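Local coordinates for protein isocitrate dehydrogenase [NAD] subunit 1, mitochondrial (Saccharomyces cerevisiae, PDB 3BLX) that is one of two subunit types of the octameric, allosteric enzyme that oxidatively decarboxylates isocitrate to 2-oxoglutarate with NAD+ in the citric acid cycle, at residues E[18-22]-E[69-75]; E[266-270]-E[297-301]; E[292-296]-E[311-315]. All blocks are in the same frame, centred on the assembly; numbering follows the deposited sequence.

Contact 1 (E[18-22]-E[69-75])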
loop_
_atom_site.group_PDB
_atom_site.type_symbol
_atom_site.label_atom_id
_atom_site.label_comp_id
_atom_site.label_asym_id
_atom_site.label_seq_id
_atom_site.Cartn_x
_atom_site.Cartn_y
_atom_site.Cartn_z
ATOM N N PHE E 18 -10.928 10.427 -26.767
ATOM C CA PHE E 18 -11.050 9.420 -25.720
ATOM C C PHE E 18 -11.034 8.017 -26.286
ATOM O O PHE E 18 -11.610 7.769 -27.328
ATOM C CB PHE E 18 -12.349 9.593 -25.019
ATOM C CG PHE E 18 -12.497 10.895 -24.326
ATOM C CD1 PHE E 18 -12.046 11.052 -23.035
ATOM C CD2 PHE E 18 -13.137 11.956 -24.947
ATOM C CE1 PHE E 18 -12.213 12.248 -22.370
ATOM C CE2 PHE E 18 -13.306 13.151 -24.288
ATOM C CZ PHE E 18 -12.842 13.295 -22.998
ATOM N N THR E 19 -10.350 7.101 -25.607
ATOM C CA THR E 19 -10.476 5.683 -25.911
ATOM C C THR E 19 -11.462 5.075 -24.924
ATOM O O THR E 19 -11.185 5.046 -23.744
ATOM C CB THR E 19 -9.148 4.948 -25.765
ATOM O OG1 THR E 19 -8.196 5.540 -26.642
ATOM C CG2 THR E 19 -9.315 3.485 -26.129
ATOM N N VAL E 20 -12.624 4.624 -25.387
ATOM C CA VAL E 20 -13.527 3.926 -24.480
ATOM C C VAL E 20 -13.767 2.454 -24.829
ATOM O O VAL E 20 -13.859 2.066 -25.981
ATOM C CB VAL E 20 -14.851 4.685 -24.233
ATOM C CG1 VAL E 20 -14.761 6.099 -24.800
ATOM C CG2 VAL E 20 -16.019 3.908 -24.766
ATOM N N THR E 21 -13.823 1.631 -23.796
ATOM C CA THR E 21 -14.112 0.215 -23.954
ATOM C C THR E 21 -15.531 0.004 -24.487
ATOM O O THR E 21 -16.501 0.640 -24.017
ATOM C CB THR E 21 -13.907 -0.538 -22.625
ATOM O OG1 THR E 21 -12.553 -0.387 -22.216
ATOM C CG2 THR E 21 -14.182 -2.036 -22.762
ATOM N N LEU E 22 -15.647 -0.860 -25.492
ATOM C CA LEU E 22 -16.949 -1.207 -26.040
ATOM C C LEU E 22 -17.116 -2.711 -25.946
ATOM O O LEU E 22 -16.320 -3.471 -26.505
ATOM C CB LEU E 22 -17.071 -0.761 -27.498
ATOM C CG LEU E 22 -18.469 -0.942 -28.076
ATOM C CD1 LEU E 22 -19.461 -0.264 -27.201
ATOM C CD2 LEU E 22 -18.514 -0.339 -29.411
ATOM N N SER E 69 -9.127 -3.968 -20.324
ATOM C CA SER E 69 -9.437 -2.793 -21.107
ATOM C C SER E 69 -10.035 -1.676 -20.259
ATOM O O SER E 69 -9.658 -0.519 -20.423
ATOM C CB SER E 69 -10.361 -3.165 -22.260
ATOM O OG SER E 69 -10.713 -2.031 -23.021
ATOM N N LEU E 70 -10.951 -2.016 -19.345
ATOM C CA LEU E 70 -11.512 -1.023 -18.428
ATOM C C LEU E 70 -10.484 -0.445 -17.480
ATOM O O LEU E 70 -10.544 0.728 -17.165
ATOM C CB LEU E 70 -12.664 -1.576 -17.649
ATOM C CG LEU E 70 -13.964 -1.524 -18.450
ATOM C CD1 LEU E 70 -14.985 -2.432 -17.820
ATOM C CD2 LEU E 70 -14.497 -0.112 -18.551
ATOM N N LYS E 71 -9.520 -1.253 -17.053
ATOM C CA LYS E 71 -8.480 -0.747 -16.194
ATOM C C LYS E 71 -7.654 0.336 -16.886
ATOM O O LYS E 71 -7.236 1.312 -16.245
ATOM C CB LYS E 71 -7.606 -1.886 -15.700
ATOM C CG LYS E 71 -8.189 -2.549 -14.463
ATOM C CD LYS E 71 -7.767 -4.006 -14.300
ATOM C CE LYS E 71 -6.616 -4.183 -13.334
ATOM N NZ LYS E 71 -6.508 -5.621 -13.012
ATOM N N ARG E 72 -7.454 0.163 -18.192
ATOM C CA ARG E 72 -6.718 1.121 -18.993
ATOM C C ARG E 72 -7.552 2.341 -19.334
ATOM O O ARG E 72 -7.088 3.455 -19.225
ATOM C CB ARG E 72 -6.242 0.476 -20.279
ATOM C CG ARG E 72 -5.238 -0.625 -20.107
ATOM C CD ARG E 72 -4.543 -0.925 -21.419
ATOM N NE ARG E 72 -5.458 -1.521 -22.383
ATOM C CZ ARG E 72 -5.771 -2.811 -22.392
ATOM N NH1 ARG E 72 -5.233 -3.618 -21.489
ATOM N NH2 ARG E 72 -6.610 -3.300 -23.297
ATOM N N ASN E 73 -8.791 2.131 -19.746
ATOM C CA ASN E 73 -9.570 3.240 -20.282
ATOM C C ASN E 73 -10.434 3.945 -19.242
ATOM O O ASN E 73 -10.714 5.123 -19.378
ATOM C CB ASN E 73 -10.420 2.784 -21.471
ATOM C CG ASN E 73 -9.616 2.091 -22.534
ATOM O OD1 ASN E 73 -8.415 2.323 -22.697
ATOM N ND2 ASN E 73 -10.284 1.244 -23.289
ATOM N N LYS E 74 -10.867 3.207 -18.220
ATOM C CA LYS E 74 -11.705 3.731 -17.125
ATOM C C LYS E 74 -13.184 3.920 -17.446
ATOM O O LYS E 74 -13.992 4.008 -16.547
ATOM C CB LYS E 74 -11.149 5.054 -16.552
ATOM C CG LYS E 74 -9.646 5.074 -16.283
ATOM C CD LYS E 74 -9.244 3.999 -15.336
ATOM C CE LYS E 74 -7.886 4.277 -14.731
ATOM N NZ LYS E 74 -6.841 4.303 -15.793
ATOM N N ILE E 75 -13.523 4.029 -18.720
ATOM C CA ILE E 75 -14.894 4.254 -19.160
ATOM C C ILE E 75 -15.312 3.171 -20.147
ATOM O O ILE E 75 -14.545 2.774 -21.031
ATOM C CB ILE E 75 -15.038 5.638 -19.827
ATOM C CG1 ILE E 75 -14.589 6.703 -18.853
ATOM C CG2 ILE E 75 -16.488 5.924 -20.122
ATOM C CD1 ILE E 75 -15.413 6.709 -17.555
#
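The hydroxyl of Thr21 is held by two side chains, Ser69 and Asn73, from the last turn of the helix that ends at Asn73. This is the split beta-alpha-beta unit of an alpha/beta fold: helix 60-73 links strand 47-51 to strand 75-80, and strand 17-25 lies parallel between those two, so the helix crosses the middle strand on its way. Helix 69-73 runs nearly antiparallel to strand 18-22, with their axes 7.8 Å apart.

Thr21 OG1 lies 2.6 Å from Ser69 OG, a hydroxyl pair in which either partner could be the donor. The same oxygen accepts a bond of 3.0 Å from Asn73 ND2, whose direction is tilted 28° out of the asparagine amide plane. The methyl group of Thr21 turns against the serine, with CG2 3.5 Å from Ser69 OG, while Leu70 CD2 packs on Thr21 CB. Asn73 also crosses Thr19: its CB sits 3.3 Å from Thr19 O, and its OD1 lies 3.7 Å from Thr19 CG2. This placement follows from the asparagine chi1 of -53°, which sets CG anti to its own carbonyl carbon.

In the second shell, outside both segments, Glu50 on strand 47-51 accepts a hydrogen bond from Asn73 ND2 and forms a weak one with Ser69 OG. Glu50 also makes a salt bridge to Arg72, so a single carboxylate ties the helix end to strand 47-51 and probably fixes both groups that hold the threonine hydroxyl.

Beyond Asn73 the chain leaves the helix at Lys74, with phi at 78°, and enters the neighbouring parallel strand. There Thr21 N donates to Ile75 O at 3.1 Å, in the carbonyl plane.

Contact 2 (E[266-270]-E[297-301])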
loop_
_atom_site.group_PDB
_atom_site.type_symbol
_atom_site.label_atom_id
_atom_site.label_comp_id
_atom_site.label_asym_id
_atom_site.label_seq_id
_atom_site.Cartn_x
_atom_site.Cartn_y
_atom_site.Cartn_z
ATOM N N TYR E 266 -13.967 3.835 -12.009
ATOM C CA TYR E 266 -14.485 3.289 -13.255
ATOM C C TYR E 266 -15.958 3.608 -13.464
ATOM O O TYR E 266 -16.704 3.818 -12.504
ATOM C CB TYR E 266 -14.273 1.776 -13.300
ATOM C CG TYR E 266 -12.859 1.358 -13.016
ATOM C CD1 TYR E 266 -12.511 0.850 -11.782
ATOM C CD2 TYR E 266 -11.863 1.513 -13.959
ATOM C CE1 TYR E 266 -11.227 0.489 -11.489
ATOM C CE2 TYR E 266 -10.559 1.158 -13.685
ATOM C CZ TYR E 266 -10.245 0.646 -12.439
ATOM O OH TYR E 266 -8.940 0.284 -12.145
ATOM N N ALA E 267 -16.375 3.678 -14.718
ATOM C CA ALA E 267 -17.785 3.852 -15.014
ATOM C C ALA E 267 -18.094 3.005 -16.231
ATOM O O ALA E 267 -17.314 2.941 -17.180
ATOM C CB ALA E 267 -18.106 5.297 -15.263
ATOM N N VAL E 268 -19.229 2.339 -16.202
ATOM C CA VAL E 268 -19.626 1.509 -17.324
ATOM C C VAL E 268 -21.088 1.797 -17.623
ATOM O O VAL E 268 -21.943 1.677 -16.745
ATOM C CB VAL E 268 -19.467 0.011 -16.985
ATOM C CG1 VAL E 268 -20.166 -0.846 -18.024
ATOM C CG2 VAL E 268 -18.002 -0.374 -16.850
ATOM N N PHE E 269 -21.373 2.185 -18.859
ATOM C CA PHE E 269 -22.728 2.582 -19.236
ATOM C C PHE E 269 -23.436 1.490 -20.003
ATOM O O PHE E 269 -22.817 0.808 -20.808
ATOM C CB PHE E 269 -22.695 3.899 -20.011
ATOM C CG PHE E 269 -22.162 5.033 -19.195
ATOM C CD1 PHE E 269 -23.017 5.869 -18.502
ATOM C CD2 PHE E 269 -20.802 5.193 -19.035
ATOM C CE1 PHE E 269 -22.522 6.882 -17.724
ATOM C CE2 PHE E 269 -20.292 6.204 -18.256
ATOM C CZ PHE E 269 -21.165 7.060 -17.600
ATOM N N GLU E 270 -24.727 1.311 -19.722
ATOM C CA GLU E 270 -25.471 0.144 -20.205
ATOM C C GLU E 270 -26.920 0.288 -19.835
ATOM O O GLU E 270 -27.238 0.875 -18.811
ATOM C CB GLU E 270 -24.937 -1.148 -19.580
ATOM C CG GLU E 270 -25.547 -1.475 -18.224
ATOM C CD GLU E 270 -25.353 -2.941 -17.789
ATOM O OE1 GLU E 270 -25.142 -3.815 -18.660
ATOM O OE2 GLU E 270 -25.420 -3.224 -16.567
ATOM N N LEU E 297 -25.517 9.467 -21.338
ATOM C CA LEU E 297 -25.023 9.534 -19.958
ATOM C C LEU E 297 -23.505 9.472 -19.960
ATOM O O LEU E 297 -22.846 10.195 -19.228
ATOM C CB LEU E 297 -25.575 8.399 -19.112
ATOM C CG LEU E 297 -27.056 8.489 -18.751
ATOM C CD1 LEU E 297 -27.481 7.352 -17.818
ATOM C CD2 LEU E 297 -27.326 9.811 -18.092
ATOM N N MET E 298 -22.956 8.605 -20.793
ATOM C CA MET E 298 -21.513 8.479 -20.948
ATOM C C MET E 298 -20.889 9.767 -21.496
ATOM O O MET E 298 -19.855 10.210 -21.018
ATOM C CB MET E 298 -21.154 7.280 -21.828
ATOM C CG MET E 298 -19.687 7.051 -21.919
ATOM S SD MET E 298 -19.255 5.879 -23.194
ATOM C CE MET E 298 -19.766 6.797 -24.661
ATOM N N LEU E 299 -21.523 10.372 -22.492
ATOM C CA LEU E 299 -21.036 11.626 -23.049
ATOM C C LEU E 299 -20.971 12.716 -21.967
ATOM O O LEU E 299 -19.944 13.381 -21.814
ATOM C CB LEU E 299 -21.916 12.068 -24.222
ATOM C CG LEU E 299 -21.789 11.229 -25.504
ATOM C CD1 LEU E 299 -22.820 11.652 -26.519
ATOM C CD2 LEU E 299 -20.392 11.286 -26.108
ATOM N N ASN E 300 -22.062 12.887 -21.227
ATOM C CA ASN E 300 -22.105 13.795 -20.086
ATOM C C ASN E 300 -20.907 13.595 -19.162
ATOM O O ASN E 300 -20.221 14.536 -18.790
ATOM C CB ASN E 300 -23.384 13.586 -19.271
ATOM C CG ASN E 300 -24.618 14.211 -19.928
ATOM O OD1 ASN E 300 -24.514 15.042 -20.836
ATOM N ND2 ASN E 300 -25.793 13.819 -19.455
ATOM N N HIS E 301 -20.666 12.347 -18.802
ATOM C CA HIS E 301 -19.592 11.998 -17.907
ATOM C C HIS E 301 -18.205 12.331 -18.471
ATOM O O HIS E 301 -17.292 12.713 -17.740
ATOM C CB HIS E 301 -19.662 10.508 -17.622
ATOM C CG HIS E 301 -18.919 10.099 -16.396
ATOM N ND1 HIS E 301 -17.691 9.478 -16.448
ATOM C CD2 HIS E 301 -19.237 10.207 -15.078
ATOM C CE1 HIS E 301 -17.270 9.229 -15.219
ATOM N NE2 HIS E 301 -18.198 9.646 -14.370
#
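One face of the Phe269 ring lies against the backbone and first side-chain carbons of Met298. Met298 CA stands 3.5 Å above the ring plane, over its centre, and Met298 CB makes a CH-pi contact 3.7 Å from the centroid, 20° off the normal. The second flat group, the imidazole of His301, meets the phenyl ring obliquely, with centroids 5.8 Å apart and planes at 59°, and the phenylalanine tip CZ comes to 3.8 Å from His301 CB.

These contacts join a helix to the sheet in the alpha/beta fold of the isocitrate and isopropylmalate dehydrogenase family. Strand 267-269 pairs in parallel with strand 75-80 and antiparallel with strand 258-262, and helix 289-302 covers it, running roughly antiparallel to it. Phe269 and Ala267, on alternate positions of the strand, both point at the helix, whereas Val268 between them points away. Phe269 lies against the helix surface across one turn: Leu297 CB packs 3.6 Å from its CD1, and one turn later His301 lies near CZ.

Met298 carries CG anti to its backbone N (chi1 -175°), which brings CG over the same face, toward its CD2-CE2 side. The chain then bends at its last torsion, and SD ends in an oblique Met-aromatic contact 5.4 Å from the ring centroid. Outside the two segments, Ala260 of strand 258-262 touches the Phe269 ring, while Ile75 of strand 75-80 touches Ala267, Met298 and His301.

Polar bonding plays no part between the two segments. Two residues before Phe269 on the strand, the imidazole meets the alanine: His301 CE1 rests 4.0 Å from Ala267 CB.

Contact 3 (E[292-296]-E[311-315])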
loop_
_atom_site.group_PDB
_atom_site.type_symbol
_atom_site.label_atom_id
_atom_site.label_comp_id
_atom_site.label_asym_id
_atom_site.label_seq_id
_atom_site.Cartn_x
_atom_site.Cartn_y
_atom_site.Cartn_z
ATOM N N ILE E 292 -28.700 4.025 -26.664
ATOM C CA ILE E 292 -28.364 5.361 -27.085
ATOM C C ILE E 292 -28.392 6.360 -25.917
ATOM O O ILE E 292 -27.472 7.167 -25.753
ATOM C CB ILE E 292 -29.310 5.846 -28.204
ATOM C CG1 ILE E 292 -29.303 4.854 -29.380
ATOM C CG2 ILE E 292 -28.901 7.247 -28.681
ATOM C CD1 ILE E 292 -30.322 5.160 -30.490
ATOM N N LEU E 293 -29.459 6.318 -25.127
ATOM C CA LEU E 293 -29.585 7.192 -23.978
ATOM C C LEU E 293 -28.488 6.928 -22.933
ATOM O O LEU E 293 -27.982 7.848 -22.293
ATOM C CB LEU E 293 -30.971 7.050 -23.352
ATOM C CG LEU E 293 -32.082 7.591 -24.247
ATOM C CD1 LEU E 293 -33.427 7.539 -23.553
ATOM C CD2 LEU E 293 -31.749 9.006 -24.664
ATOM N N SER E 294 -28.131 5.667 -22.755
ATOM C CA SER E 294 -27.044 5.334 -21.862
ATOM C C SER E 294 -25.784 5.936 -22.443
ATOM O O SER E 294 -24.941 6.434 -21.719
ATOM C CB SER E 294 -26.896 3.814 -21.746
ATOM O OG SER E 294 -27.998 3.270 -21.049
ATOM N N SER E 295 -25.698 5.890 -23.762
ATOM C CA SER E 295 -24.603 6.473 -24.513
ATOM C C SER E 295 -24.435 7.940 -24.183
ATOM O O SER E 295 -23.310 8.444 -24.155
ATOM C CB SER E 295 -24.894 6.355 -26.016
ATOM O OG SER E 295 -23.718 6.406 -26.755
ATOM N N THR E 296 -25.550 8.639 -23.974
ATOM C CA THR E 296 -25.475 10.059 -23.711
ATOM C C THR E 296 -25.094 10.330 -22.264
ATOM O O THR E 296 -24.402 11.304 -21.993
ATOM C CB THR E 296 -26.750 10.817 -24.128
ATOM O OG1 THR E 296 -27.791 10.587 -23.182
ATOM C CG2 THR E 296 -27.186 10.372 -25.496
ATOM N N ILE E 311 -27.901 14.562 -29.370
ATOM C CA ILE E 311 -28.305 13.179 -29.572
ATOM C C ILE E 311 -29.565 12.863 -28.797
ATOM O O ILE E 311 -30.435 12.138 -29.272
ATOM C CB ILE E 311 -27.230 12.210 -29.149
ATOM C CG1 ILE E 311 -26.052 12.311 -30.115
ATOM C CG2 ILE E 311 -27.804 10.806 -29.101
ATOM C CD1 ILE E 311 -24.870 11.475 -29.703
ATOM N N SER E 312 -29.670 13.436 -27.608
ATOM C CA SER E 312 -30.842 13.220 -26.784
ATOM C C SER E 312 -32.102 13.858 -27.384
ATOM O O SER E 312 -33.184 13.276 -27.344
ATOM C CB SER E 312 -30.600 13.746 -25.369
ATOM O OG SER E 312 -31.656 13.368 -24.488
ATOM N N LYS E 313 -31.964 15.065 -27.922
ATOM C CA LYS E 313 -33.094 15.756 -28.540
ATOM C C LYS E 313 -33.545 15.003 -29.798
ATOM O O LYS E 313 -34.727 14.756 -30.008
ATOM C CB LYS E 313 -32.719 17.197 -28.878
ATOM C CG LYS E 313 -33.893 18.076 -29.262
ATOM C CD LYS E 313 -33.441 19.497 -29.573
ATOM C CE LYS E 313 -34.629 20.405 -29.837
ATOM N NZ LYS E 313 -34.201 21.817 -30.042
ATOM N N ALA E 314 -32.587 14.612 -30.619
ATOM C CA ALA E 314 -32.879 13.776 -31.772
ATOM C C ALA E 314 -33.727 12.527 -31.456
ATOM O O ALA E 314 -34.702 12.262 -32.147
ATOM C CB ALA E 314 -31.572 13.392 -32.509
ATOM N N VAL E 315 -33.374 11.752 -30.433
ATOM C CA VAL E 315 -34.125 10.526 -30.216
ATOM C C VAL E 315 -35.480 10.820 -29.580
ATOM O O VAL E 315 -36.449 10.135 -29.883
ATOM C CB VAL E 315 -33.354 9.382 -29.460
ATOM C CG1 VAL E 315 -31.863 9.587 -29.508
ATOM C CG2 VAL E 315 -33.842 9.215 -28.041
#
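Ile311 meets Thr296 first through its CB, which stands 4.1 Å from Thr296 CG2. Its branch methyl CG2 goes further and touches two side chains of the facing helix at the same distance: Ile311 CG2 lies 3.7 Å from Thr296 CG2 and 3.7 Å from Ile292 CG2. The other branch, through CG1, carries CD1 along to Leu299, one turn beyond Thr296. The side chains of Thr296 and Ile311 slide past each other in opposite directions, whereas those of Ile292 and Ile311 cross at a slant.

The two helices form an antiparallel alpha-alpha hairpin: helix 289-302 turns through a short link into helix 306-320, and their axes in these segments are 10.0 Å apart at 157°. One turn on from Ile311, Val315 continues the apolar seam, with CG1 at 3.9 Å from Ile292 CG2 and CG2 at 4.0 Å from Leu293 CD2. Helix 335-347 lies against the hairpin through Ile342, which touches both Ile292 and Val315, and helix 27-42 reaches Ile292 through Ser35 and Ile39.

Thr296 faces both ways. With chi1 at 76°, OG1 sits between the backbone N and the carbonyl carbon and donates 2.9 Å to Leu293 O within its own helix, which turns CG2 toward the isoleucine. Replacing Thr296 by alanine removes both methyl and hydroxyl, which would probably open a gap against Ile311 CG2 and leave Leu293 O without this side-chain donor. At the partly exposed margin of the seam, Leu293 CD2 passes 4.4 Å from Ser312 OG.

Contacts 1 and 2 have centres 11 Å apart and both reach the same sheet: Lys74 O, just past the helix end of contact 1, lies 3.0 Å from Ala267 N in a probable backbone hydrogen bond. Contacts 2 and 3 share helix 289-302, with centres 12 Å apart. Phe269 CD1 lies 3.8 Å from Ser294 O, so the ring spans both parts of that helix. Helix 289-302 thus packs on the strand in contact 2 and on helix 306-320 in contact 3. Contacts 1 and 3 do not touch, their nearest atoms being about 8 Å apart. The Leu70 side chain of contact 1 is about 11 Å from that of Arg98, which probably binds substrate; contacts 2 and 3 lie away from that site.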